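PDB 6VYE: 6-phosphogluconolactonase from Trypanosoma cruzi, which probably hydrolyses 6-phosphogluconolactone to 6-phosphogluconate, the second step of the oxidative pentose phosphate pathway. Local coordinates for residues A[46-51]-A[161-166]. Numbering follows the deposited sequence.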
# COMPACT_ATOMS: atom_id res chain seq x y z
N LEU A 46 4.09 14.81 4.09
CA LEU A 46 3.12 14.12 3.23
C LEU A 46 2.87 12.72 3.81
O LEU A 46 3.85 12.01 4.20
CB LEU A 46 3.67 14.05 1.80
CG LEU A 46 4.02 15.38 1.12
CD1 LEU A 46 4.49 15.10 -0.28
CD2 LEU A 46 2.83 16.32 1.05
N SER A 47 1.61 12.30 3.77
CA SER A 47 1.18 10.97 4.28
C SER A 47 1.56 9.89 3.25
O SER A 47 1.17 9.98 2.08
CB SER A 47 -0.28 10.99 4.63
OG SER A 47 -1.04 11.50 3.57
N ILE A 48 2.32 8.89 3.67
CA ILE A 48 2.59 7.69 2.83
C ILE A 48 2.06 6.44 3.56
O ILE A 48 2.32 6.28 4.73
CB ILE A 48 4.08 7.59 2.49
CG1 ILE A 48 4.30 6.45 1.49
CG2 ILE A 48 4.94 7.45 3.74
CD1 ILE A 48 5.59 6.55 0.74
N ALA A 49 1.41 5.52 2.84
CA ALA A 49 1.03 4.21 3.38
C ALA A 49 1.98 3.19 2.75
O ALA A 49 1.98 3.11 1.48
CB ALA A 49 -0.41 3.91 3.11
N LEU A 50 2.78 2.53 3.59
CA LEU A 50 3.85 1.60 3.18
C LEU A 50 3.25 0.22 2.92
O LEU A 50 2.31 -0.13 3.61
CB LEU A 50 4.92 1.51 4.27
CG LEU A 50 5.62 2.81 4.67
CD1 LEU A 50 6.67 2.54 5.75
CD2 LEU A 50 6.26 3.45 3.49
N SER A 51 3.77 -0.52 1.95
CA SER A 51 3.51 -1.98 1.81
C SER A 51 4.66 -2.78 2.43
O SER A 51 5.79 -2.21 2.60
CB SER A 51 3.32 -2.32 0.36
OG SER A 51 4.49 -1.90 -0.34
N PHE A 161 -4.78 10.20 1.55
CA PHE A 161 -3.32 9.92 1.57
C PHE A 161 -2.66 10.63 0.39
O PHE A 161 -3.25 10.75 -0.69
CB PHE A 161 -3.06 8.42 1.58
CG PHE A 161 -3.14 7.79 2.95
CD1 PHE A 161 -2.05 7.76 3.78
CD2 PHE A 161 -4.32 7.21 3.40
CE1 PHE A 161 -2.11 7.12 4.99
CE2 PHE A 161 -4.39 6.60 4.64
CZ PHE A 161 -3.30 6.61 5.46
N ASP A 162 -1.49 11.22 0.64
CA ASP A 162 -0.65 11.78 -0.44
C ASP A 162 -0.10 10.62 -1.29
O ASP A 162 -0.19 10.71 -2.52
CB ASP A 162 0.49 12.61 0.16
CG ASP A 162 -0.01 13.88 0.82
OD1 ASP A 162 -0.70 14.68 0.10
OD2 ASP A 162 0.20 14.01 2.04
N ILE A 163 0.47 9.57 -0.67
CA ILE A 163 1.08 8.45 -1.41
C ILE A 163 0.52 7.14 -0.86
O ILE A 163 0.51 6.96 0.37
CB ILE A 163 2.61 8.51 -1.39
CG1 ILE A 163 3.14 9.89 -1.76
CG2 ILE A 163 3.18 7.41 -2.27
CD1 ILE A 163 4.63 10.03 -1.77
N VAL A 164 0.10 6.24 -1.75
CA VAL A 164 -0.14 4.84 -1.34
C VAL A 164 0.77 3.94 -2.16
O VAL A 164 0.69 3.95 -3.39
CB VAL A 164 -1.61 4.46 -1.46
CG1 VAL A 164 -1.78 2.96 -1.22
CG2 VAL A 164 -2.47 5.28 -0.50
N LEU A 165 1.64 3.20 -1.48
CA LEU A 165 2.52 2.18 -2.10
C LEU A 165 1.89 0.80 -2.03
O LEU A 165 1.58 0.34 -0.94
CB LEU A 165 3.81 2.15 -1.29
CG LEU A 165 4.92 3.04 -1.79
CD1 LEU A 165 6.00 3.05 -0.71
CD2 LEU A 165 5.46 2.49 -3.12
N LEU A 166 1.79 0.11 -3.15
CA LEU A 166 1.14 -1.21 -3.19
C LEU A 166 2.04 -2.25 -3.86
O LEU A 166 2.86 -1.87 -4.73
CB LEU A 166 -0.18 -1.05 -3.94
CG LEU A 166 -1.21 -0.12 -3.30
CD1 LEU A 166 -2.41 -0.01 -4.19
CD2 LEU A 166 -1.63 -0.58 -1.91
O HOH W 1 -2.17 13.59 4.03
O HOH W 2 0.08 0.06 1.23
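Ser47 and Asp162 grip each other where two neighbouring parallel strands begin. The Ser47 backbone N donates to Asp162 OD2 (2.8 Å), which receives it on its anti lone pair, while Ser47 OG, placed between its own backbone N and carbonyl carbon (chi1 51°), accepts from Asp162 N (3.0 Å) in a nearly straight bond. The other carboxylate oxygen, OD1, forms a salt bridge with Arg218, so both oxygens of the partly exposed acid are engaged. The Leu46 side chain crosses that of Asp162 at about a right angle, its CD2 3.6 Å from OD2. From there regular parallel pairing takes over: Ile163 N donates to Ser47 O, Ala49 N to Ile163 O, and Leu165 N to Ala49 O (3.0 Å). Beyond the last of these, a water donates to Leu165 O and only weakly to Leu50 O. Leu165 is thus held by its backbone and also by its side chain: on one face of the sheet its CD1 meets Ile48 CD1 at 3.8 Å, and it continues onto Leu59 and Tyr60 of helix 54-66. On the other, Ala49 CB sits over a face of the Phe161 ring, 4.1 Å from CE1, and that ring packs edge-to-face with Phe80. Strand 46-50 is also hydrogen-bonded to strand 77-85, and the pair lies inside the mixed, largely parallel sheet of the glucosamine-6-phosphate isomerase/6-phosphogluconolactonase family's Rossmann-like alpha/beta fold.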